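Spartin (Homo sapiens, PDB 4U7I) acts as a lipid-transferring lipophagy receptor that delivers lipid droplets to autophagosomes, and binds the ESCRT-III protein IST1 through the MIT domain described here. Local coordinates at residues A[17-20]-A[21-25]; A[24-27]-A[28-31]; A[64-67]-A[68-71]; A[70-73]-A[74-77]. One frame throughout, in Å; residues are numbered along the deposited sequence.

Contact 1 of 4, residues A[17-20]-A[21-25]; sequences AFLF and VNKGL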
loop_
_atom_site.group_PDB
_atom_site.type_symbol
_atom_site.label_atom_id
_atom_site.label_comp_id
_atom_site.label_asym_id
_atom_site.label_seq_id
_atom_site.Cartn_x
_atom_site.Cartn_y
_atom_site.Cartn_z
ATOM N N ALA A 17 5.513 -0.725 2.402
ATOM C CA ALA A 17 4.487 -0.910 1.395
ATOM C C ALA A 17 4.654 0.126 0.305
ATOM O O ALA A 17 4.532 -0.191 -0.875
ATOM C CB ALA A 17 3.084 -0.824 2.000
ATOM N N PHE A 18 4.923 1.373 0.690
ATOM C CA PHE A 18 5.077 2.418 -0.326
ATOM C C PHE A 18 6.259 2.113 -1.222
ATOM O O PHE A 18 6.191 2.271 -2.444
ATOM C CB PHE A 18 5.274 3.792 0.301
ATOM C CG PHE A 18 5.383 4.883 -0.712
ATOM C CD1 PHE A 18 4.254 5.509 -1.192
ATOM C CD2 PHE A 18 6.623 5.270 -1.196
ATOM C CE1 PHE A 18 4.352 6.518 -2.139
ATOM C CE2 PHE A 18 6.732 6.264 -2.141
ATOM C CZ PHE A 18 5.597 6.886 -2.614
ATOM N N LEU A 19 7.354 1.692 -0.604
ATOM C CA LEU A 19 8.555 1.345 -1.355
ATOM C C LEU A 19 8.232 0.318 -2.454
ATOM O O LEU A 19 8.563 0.506 -3.625
ATOM C CB LEU A 19 9.626 0.807 -0.397
ATOM C CG LEU A 19 11.005 0.487 -0.973
ATOM C CD1 LEU A 19 12.044 0.581 0.137
ATOM C CD2 LEU A 19 11.044 -0.908 -1.594
ATOM N N PHE A 20 7.556 -0.760 -2.079
ATOM C CA PHE A 20 7.290 -1.835 -3.043
ATOM C C PHE A 20 6.184 -1.504 -4.032
ATOM O O PHE A 20 6.289 -1.843 -5.217
ATOM C CB PHE A 20 6.975 -3.142 -2.304
ATOM C CG PHE A 20 8.192 -3.815 -1.791
ATOM C CD1 PHE A 20 9.040 -4.469 -2.667
ATOM C CD2 PHE A 20 8.544 -3.749 -0.451
ATOM C CE1 PHE A 20 10.183 -5.077 -2.228
ATOM C CE2 PHE A 20 9.698 -4.360 0.002
ATOM C CZ PHE A 20 10.522 -5.024 -0.886
ATOM N N VAL A 21 5.146 -0.806 -3.591
ATOM C CA VAL A 21 4.076 -0.458 -4.519
ATOM C C VAL A 21 4.595 0.564 -5.534
ATOM O O VAL A 21 4.274 0.491 -6.720
ATOM C CB VAL A 21 2.843 0.065 -3.786
ATOM C CG1 VAL A 21 1.815 0.545 -4.788
ATOM C CG2 VAL A 21 2.268 -1.047 -2.922
ATOM N N ASN A 22 5.465 1.465 -5.090
ATOM C CA ASN A 22 6.089 2.417 -6.004
ATOM C C ASN A 22 6.970 1.703 -7.029
ATOM O O ASN A 22 6.937 2.035 -8.221
ATOM C CB ASN A 22 6.908 3.452 -5.226
ATOM C CG ASN A 22 7.581 4.465 -6.131
ATOM O OD1 ASN A 22 6.913 5.268 -6.783
ATOM N ND2 ASN A 22 8.909 4.437 -6.172
ATOM N N LYS A 23 7.767 0.731 -6.574
ATOM C CA LYS A 23 8.572 -0.060 -7.511
ATOM C C LYS A 23 7.653 -0.781 -8.496
ATOM O O LYS A 23 7.913 -0.829 -9.706
ATOM C CB LYS A 23 9.448 -1.071 -6.776
ATOM C CG LYS A 23 10.596 -0.449 -6.017
ATOM C CD LYS A 23 11.377 -1.512 -5.249
ATOM C CE LYS A 23 11.919 -2.594 -6.160
ATOM N NZ LYS A 23 12.956 -2.050 -7.078
ATOM N N GLY A 24 6.571 -1.332 -7.973
ATOM C CA GLY A 24 5.613 -2.026 -8.816
ATOM C C GLY A 24 5.056 -1.094 -9.879
ATOM O O GLY A 24 4.996 -1.453 -11.054
ATOM N N LEU A 25 4.634 0.097 -9.469
ATOM C CA LEU A 25 4.085 1.066 -10.439
ATOM C C LEU A 25 5.139 1.516 -11.451
ATOM O O LEU A 25 4.846 1.643 -12.638
ATOM C CB LEU A 25 3.511 2.287 -9.728
ATOM C CG LEU A 25 2.167 2.048 -9.057
ATOM C CD1 LEU A 25 1.941 3.136 -8.029
ATOM C CD2 LEU A 25 1.067 2.050 -10.124
HETATM O O HOH W 1 10.251 2.602 -4.298
#
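K23 lies back along the helix against L19, one turn earlier. Its CB sits 3.6 Å from L19 O, and CG, placed beside the backbone N by chi1 -71°, comes nearer still to that carbonyl oxygen. CD then meets the methyl CD2 of L19 at 3.7 Å, the two side chains running side by side in the same direction. Bends at chi3 and chi4 turn NZ away from this turn of helix, and the lysine makes a cation-pi contact with Y39 of helix 33-51. A long aliphatic stem with a charged end suits a place at the surface, where the stem can lie on L19 and the charged end can reach Y39.

L19 O takes two hydrogen bonds: from K23 N at 3.1 Å, and from a water that accepts from N22 ND2. N22 CB lies over one face of the F18 ring, 4.2 Å from CE2, with amide and ring planes only 3° apart. N22 OD1 bonds a basic side chain of the bound IST1 peptide, whose aromatic side chain meets F18. Small A17 and flat F20 pack on helix 33-51. In this three-helix MIT bundle, helix 5-29 thus packs on helix 33-51 with one face and holds the peptide with another.

Contact 2 of 4, residues A[24-27]-A[28-31]; sequences GLNT and DELG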
loop_
_atom_site.group_PDB
_atom_site.type_symbol
_atom_site.label_atom_id
_atom_site.label_comp_id
_atom_site.label_asym_id
_atom_site.label_seq_id
_atom_site.Cartn_x
_atom_site.Cartn_y
_atom_site.Cartn_z
ATOM N N GLY A 24 6.571 -1.332 -7.973
ATOM C CA GLY A 24 5.613 -2.026 -8.816
ATOM C C GLY A 24 5.056 -1.094 -9.879
ATOM O O GLY A 24 4.996 -1.453 -11.054
ATOM N N LEU A 25 4.634 0.097 -9.469
ATOM C CA LEU A 25 4.085 1.066 -10.439
ATOM C C LEU A 25 5.139 1.516 -11.451
ATOM O O LEU A 25 4.846 1.643 -12.638
ATOM C CB LEU A 25 3.511 2.287 -9.728
ATOM C CG LEU A 25 2.167 2.048 -9.057
ATOM C CD1 LEU A 25 1.941 3.136 -8.029
ATOM C CD2 LEU A 25 1.067 2.050 -10.124
ATOM N N ASN A 26 6.370 1.762 -10.995
ATOM C CA ASN A 26 7.431 2.113 -11.940
ATOM C C ASN A 26 7.607 1.048 -13.014
ATOM O O ASN A 26 7.722 1.367 -14.206
ATOM C CB ASN A 26 8.791 2.310 -11.240
ATOM C CG ASN A 26 8.903 3.638 -10.528
ATOM O OD1 ASN A 26 8.037 4.504 -10.654
ATOM N ND2 ASN A 26 9.994 3.813 -9.775
ATOM N N THR A 27 7.665 -0.218 -12.600
ATOM C CA THR A 27 7.926 -1.289 -13.562
ATOM C C THR A 27 6.707 -1.549 -14.428
ATOM O O THR A 27 6.819 -1.884 -15.606
ATOM C CB THR A 27 8.370 -2.597 -12.862
ATOM O OG1 THR A 27 7.454 -2.945 -11.824
ATOM C CG2 THR A 27 9.730 -2.364 -12.221
ATOM N N ASP A 28 5.540 -1.375 -13.838
ATOM C CA ASP A 28 4.289 -1.511 -14.576
ATOM C C ASP A 28 4.201 -0.465 -15.694
ATOM O O ASP A 28 3.844 -0.777 -16.840
ATOM C CB ASP A 28 3.117 -1.375 -13.600
ATOM C CG ASP A 28 1.848 -2.032 -14.104
ATOM O OD1 ASP A 28 1.757 -2.268 -15.322
ATOM O OD2 ASP A 28 0.942 -2.302 -13.276
ATOM N N GLU A 29 4.537 0.781 -15.371
ATOM C CA GLU A 29 4.508 1.843 -16.366
ATOM C C GLU A 29 5.507 1.571 -17.485
ATOM O O GLU A 29 5.282 1.956 -18.625
ATOM C CB GLU A 29 4.779 3.209 -15.715
ATOM C CG GLU A 29 3.636 3.655 -14.822
ATOM C CD GLU A 29 4.025 4.686 -13.792
ATOM O OE1 GLU A 29 5.240 4.973 -13.664
ATOM O OE2 GLU A 29 3.111 5.200 -13.109
ATOM N N LEU A 30 6.604 0.887 -17.157
ATOM C CA LEU A 30 7.641 0.596 -18.135
ATOM C C LEU A 30 7.334 -0.692 -18.903
ATOM O O LEU A 30 8.086 -1.096 -19.788
ATOM C CB LEU A 30 8.996 0.504 -17.426
ATOM C CG LEU A 30 10.267 0.799 -18.210
ATOM C CD1 LEU A 30 10.082 2.032 -19.069
ATOM C CD2 LEU A 30 11.422 0.984 -17.232
ATOM N N GLY A 31 6.224 -1.329 -18.554
ATOM C CA GLY A 31 5.766 -2.529 -19.238
ATOM C C GLY A 31 6.402 -3.824 -18.759
ATOM O O GLY A 31 6.303 -4.859 -19.418
#
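G24 O accepts the backbone N of D28 at 2.8 Å and has the hydroxyl of T27 close by as well. T27 OG1 lies 3.0 Å from G24 O, with K23 O as a second acceptor for the same proton. With chi1 51°, OG1 stands between the backbone N and the carbonyl carbon and turns back toward these carbonyls, a usual way for threonine to meet its hydroxyl's needs inside a helix.

E29 lies back along the preceding turn, extended beyond CG. Its N bonds L25 O at 2.9 Å, and its CG, beside the backbone N, rests 3.2 Å from the same oxygen. The carboxylate crosses the N26 amide at a slant, planes 40° apart; E29 OE1 and N26 OD1 stay 4.1 Å apart. Both side chains meet basic side chains of the IST1 peptide, E29 through a salt bridge and N26 through a hydrogen bond, and that positive charge would be expected to ease any repulsion between the two oxygens.

Beyond E29 the helix ends in a Schellman motif. L30 N reaches N26 O at 3.2 Å, with only a weak bond to T27 O, and G31 takes a positive phi of 84°, a conformation glycine adopts without a CB to clash.

D28 carries its carboxylate to Y40 OH of helix 33-51 and to R85 of helix 63-90 in a salt bridge, while T27 packs on E35, A36 and Y39. The end of helix 5-29 is thereby tied to both other helices of the bundle.

Contact 3 of 4, residues A[64-67]-A[68-71]; sequences GWES and ARQM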
loop_
_atom_site.group_PDB
_atom_site.type_symbol
_atom_site.label_atom_id
_atom_site.label_comp_id
_atom_site.label_asym_id
_atom_site.label_seq_id
_atom_site.Cartn_x
_atom_site.Cartn_y
_atom_site.Cartn_z
ATOM N N GLY A 64 0.069 10.387 17.901
ATOM C CA GLY A 64 0.715 9.213 17.334
ATOM C C GLY A 64 -0.264 8.166 16.828
ATOM O O GLY A 64 -0.135 7.660 15.708
ATOM N N TRP A 65 -1.250 7.827 17.651
ATOM C CA TRP A 65 -2.269 6.874 17.223
ATOM C C TRP A 65 -3.143 7.445 16.118
ATOM O O TRP A 65 -3.577 6.719 15.228
ATOM C CB TRP A 65 -3.134 6.438 18.398
ATOM C CG TRP A 65 -2.515 5.307 19.174
ATOM C CD1 TRP A 65 -2.017 5.356 20.444
ATOM C CD2 TRP A 65 -2.307 3.967 18.714
ATOM N NE1 TRP A 65 -1.529 4.125 20.809
ATOM C CE2 TRP A 65 -1.692 3.256 19.762
ATOM C CE3 TRP A 65 -2.585 3.300 17.516
ATOM C CZ2 TRP A 65 -1.348 1.910 19.649
ATOM C CZ3 TRP A 65 -2.248 1.963 17.407
ATOM C CH2 TRP A 65 -1.634 1.283 18.466
ATOM N N GLU A 66 -3.417 8.742 16.186
ATOM C CA GLU A 66 -4.201 9.374 15.134
ATOM C C GLU A 66 -3.449 9.266 13.819
ATOM O O GLU A 66 -4.019 8.943 12.779
ATOM C CB GLU A 66 -4.480 10.827 15.481
ATOM C CG GLU A 66 -5.189 10.987 16.809
ATOM C CD GLU A 66 -5.036 12.377 17.377
ATOM O OE1 GLU A 66 -4.506 13.256 16.662
ATOM O OE2 GLU A 66 -5.448 12.587 18.535
ATOM N N SER A 67 -2.149 9.524 13.878
ATOM C CA SER A 67 -1.308 9.428 12.701
ATOM C C SER A 67 -1.276 7.990 12.185
ATOM O O SER A 67 -1.284 7.749 10.973
ATOM C CB SER A 67 0.105 9.919 13.021
ATOM O OG SER A 67 0.933 9.850 11.876
ATOM N N ALA A 68 -1.259 7.033 13.105
ATOM C CA ALA A 68 -1.219 5.622 12.730
ATOM C C ALA A 68 -2.516 5.215 12.041
ATOM O O ALA A 68 -2.508 4.505 11.033
ATOM C CB ALA A 68 -0.974 4.752 13.956
ATOM N N ARG A 69 -3.638 5.672 12.582
ATOM C CA ARG A 69 -4.914 5.366 11.945
ATOM C C ARG A 69 -4.925 5.920 10.529
ATOM O O ARG A 69 -5.382 5.252 9.599
ATOM C CB ARG A 69 -6.088 5.930 12.761
ATOM C CG ARG A 69 -6.363 5.128 14.030
ATOM C CD ARG A 69 -7.618 5.608 14.768
ATOM N NE ARG A 69 -7.451 6.882 15.463
ATOM C CZ ARG A 69 -7.039 6.994 16.722
ATOM N NH1 ARG A 69 -6.760 5.904 17.429
ATOM N NH2 ARG A 69 -6.915 8.192 17.286
ATOM N N GLN A 70 -4.412 7.130 10.347
ATOM C CA GLN A 70 -4.457 7.743 9.011
ATOM C C GLN A 70 -3.548 6.981 8.052
ATOM O O GLN A 70 -3.844 6.843 6.856
ATOM C CB GLN A 70 -4.078 9.226 9.082
ATOM C CG GLN A 70 -5.090 10.044 9.896
ATOM C CD GLN A 70 -5.032 11.529 9.619
ATOM O OE1 GLN A 70 -4.175 12.000 8.872
ATOM N NE2 GLN A 70 -5.956 12.280 10.216
ATOM N N MET A 71 -2.445 6.469 8.574
ATOM C CA MET A 71 -1.592 5.609 7.766
ATOM C C MET A 71 -2.351 4.374 7.315
ATOM O O MET A 71 -2.226 3.937 6.169
ATOM C CB MET A 71 -0.346 5.198 8.543
ATOM C CG MET A 71 0.668 6.307 8.665
ATOM S SD MET A 71 2.187 5.690 9.419
ATOM C CE MET A 71 3.207 7.156 9.337
#
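R69 folds its guanidinium back over the backbone of W65 and E66, one turn earlier in the third helix of the MIT bundle, helix 63-90. A bend at chi3 (-73°) lays the flat group across the helix, so that W65 O stands 3.7 Å above its plane, over the centre, with E66 N above the same face but nearer the rim. NH1 approaches W65 CB, while R69 NH2 touches E66 CG at 3.3 Å. The carboxylate of E66 extends away and is turned 43° from the guanidinium; E66 OE2 remains 4.8 Å from R69 NH2, too far for a salt bridge, though the opposite charges may still attract weakly. Arginine suits this place because its long stem spans a turn and still leaves NH1 to bond the carbonyls of S55 and H60, fastening the loop before the helix.

The W65 indole takes a different direction, toward helix 5-29. It meets the A68 methyl obliquely, W65 CE3 to A68 CB 4.2 Å, then stacks on the ring of H60 and packs on E6 and I7. Alanine is small enough to sit beside the indole while its helix comes close to I10. The main chain beneath is regular: R69 N bonds W65 O at 2.8 Å, and M71 N bonds S67 O. M71 continues the inward face toward Y14, its CG lying 3.3 Å from S67 O.

Contact 4 of 4, residues A[70-73]-A[74-77]; sequences QMQQ and KMKE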
loop_
_atom_site.group_PDB
_atom_site.type_symbol
_atom_site.label_atom_id
_atom_site.label_comp_id
_atom_site.label_asym_id
_atom_site.label_seq_id
_atom_site.Cartn_x
_atom_site.Cartn_y
_atom_site.Cartn_z
ATOM N N GLN A 70 -4.412 7.130 10.347
ATOM C CA GLN A 70 -4.457 7.743 9.011
ATOM C C GLN A 70 -3.548 6.981 8.052
ATOM O O GLN A 70 -3.844 6.843 6.856
ATOM C CB GLN A 70 -4.078 9.226 9.082
ATOM C CG GLN A 70 -5.090 10.044 9.896
ATOM C CD GLN A 70 -5.032 11.529 9.619
ATOM O OE1 GLN A 70 -4.175 12.000 8.872
ATOM N NE2 GLN A 70 -5.956 12.280 10.216
ATOM N N MET A 71 -2.445 6.469 8.574
ATOM C CA MET A 71 -1.592 5.609 7.766
ATOM C C MET A 71 -2.351 4.374 7.315
ATOM O O MET A 71 -2.226 3.937 6.169
ATOM C CB MET A 71 -0.346 5.198 8.543
ATOM C CG MET A 71 0.668 6.307 8.665
ATOM S SD MET A 71 2.187 5.690 9.419
ATOM C CE MET A 71 3.207 7.156 9.337
ATOM N N GLN A 72 -3.140 3.801 8.221
ATOM C CA GLN A 72 -3.881 2.600 7.877
ATOM C C GLN A 72 -4.981 2.911 6.873
ATOM O O GLN A 72 -5.286 2.077 6.016
ATOM C CB GLN A 72 -4.469 1.957 9.123
ATOM C CG GLN A 72 -3.414 1.354 10.043
ATOM C CD GLN A 72 -4.023 0.871 11.340
ATOM O OE1 GLN A 72 -4.787 1.594 11.973
ATOM N NE2 GLN A 72 -3.703 -0.357 11.735
ATOM N N GLN A 73 -5.572 4.102 6.978
ATOM C CA GLN A 73 -6.552 4.551 5.988
ATOM C C GLN A 73 -5.930 4.511 4.604
ATOM O O GLN A 73 -6.507 3.950 3.665
ATOM C CB GLN A 73 -7.047 5.970 6.277
ATOM C CG GLN A 73 -8.036 6.461 5.230
ATOM C CD GLN A 73 -8.736 7.749 5.598
ATOM O OE1 GLN A 73 -8.610 8.257 6.719
ATOM N NE2 GLN A 73 -9.502 8.284 4.653
ATOM N N LYS A 74 -4.747 5.104 4.492
ATOM C CA LYS A 74 -4.044 5.178 3.216
ATOM C C LYS A 74 -3.713 3.786 2.712
ATOM O O LYS A 74 -3.835 3.490 1.519
ATOM C CB LYS A 74 -2.754 5.992 3.347
ATOM C CG LYS A 74 -2.955 7.468 3.647
ATOM C CD LYS A 74 -3.696 8.163 2.524
ATOM C CE LYS A 74 -3.695 9.668 2.731
ATOM N NZ LYS A 74 -4.616 10.349 1.785
ATOM N N MET A 75 -3.281 2.927 3.626
ATOM C CA MET A 75 -2.892 1.580 3.254
ATOM C C MET A 75 -4.081 0.764 2.766
ATOM O O MET A 75 -3.944 -0.024 1.828
ATOM C CB MET A 75 -2.189 0.895 4.430
ATOM C CG MET A 75 -0.783 1.438 4.645
ATOM S SD MET A 75 0.236 0.423 5.727
ATOM C CE MET A 75 -0.363 0.963 7.315
ATOM N N LYS A 76 -5.259 0.949 3.367
ATOM C CA LYS A 76 -6.422 0.187 2.919
ATOM C C LYS A 76 -6.821 0.585 1.504
ATOM O O LYS A 76 -7.196 -0.261 0.699
ATOM C CB LYS A 76 -7.610 0.375 3.870
ATOM C CG LYS A 76 -7.459 -0.397 5.146
ATOM C CD LYS A 76 -8.670 -0.242 6.032
ATOM C CE LYS A 76 -8.736 1.146 6.620
ATOM N NZ LYS A 76 -9.934 1.268 7.501
ATOM N N GLU A 77 -6.719 1.872 1.203
ATOM C CA GLU A 77 -7.074 2.366 -0.120
ATOM C C GLU A 77 -6.116 1.801 -1.165
ATOM O O GLU A 77 -6.518 1.352 -2.237
ATOM C CB GLU A 77 -7.045 3.888 -0.136
ATOM C CG GLU A 77 -7.318 4.508 -1.483
ATOM C CD GLU A 77 -7.617 5.988 -1.370
ATOM O OE1 GLU A 77 -7.911 6.444 -0.243
ATOM O OE2 GLU A 77 -7.555 6.692 -2.400
HETATM O O HOH W 2 -10.169 6.511 2.293
#
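M75 curls its methyl back under Q72, and this is the close side of the contact. A bend at chi3 (-81°) brings M75 CE to 3.9 Å from Q72 CA and 4.1 Å from Q72 CG, the two side chains crossing at a slant; M75 CE also reaches M71 CB at 4.4 Å. Flexible, unbranched methionine can follow the helix surface in this way and still pack on I10 of helix 5-29 and on L47 and I51 of helix 33-51. Q72 is buried too, but its amide is well supplied: OE1 bonds S55 OG, and NE2 bonds the carbonyls of G50 and I53. Glutamine, offering both an acceptor and donors, suits the end of helix 33-51 and the chain just after it.

The Q73 end is looser. Q73 extends from the helix, CG anti to the backbone N (chi1 178°), and a water bridges its side chain to that of E77: Q73 NE2 donates to it at 3.0 Å, and the water gives E77 OE1 a weak bond of 3.4 Å. K74 and E77 face the IST1 peptide. E77 OE2 bonds a polar side chain weakly; K74 NZ meets an acidic one of the peptide, and its stem packs on an aromatic one. Beneath, the backbone repeats its i to i+4 bonds, such as M75 N to M71 O at 2.9 Å. M75 turned to the other two helices and K74 to the peptide are consistent with an amphipathic helix of this MIT bundle.

The four contacts form two overlapping pairs on two helices of one MIT domain. Contacts 1 and 2 share G24 and L25 on helix 5-29, their centres about 10 Å apart; contacts 3 and 4 share Q70 and M71 on helix 63-90, about 9 Å apart between centres. The pairs lie on opposite sides of the chain's centre. Of the pairs on different helices, contacts 1 and 4 come nearest, with about 5 Å between nearest atoms, and both touch the IST1 peptide, as does contact 2, so residues from both helices bind it. Contact 3, whose centre is about 29 Å from that of contact 2, instead joins the start of helix 63-90 to helix 5-29 and the preceding loop.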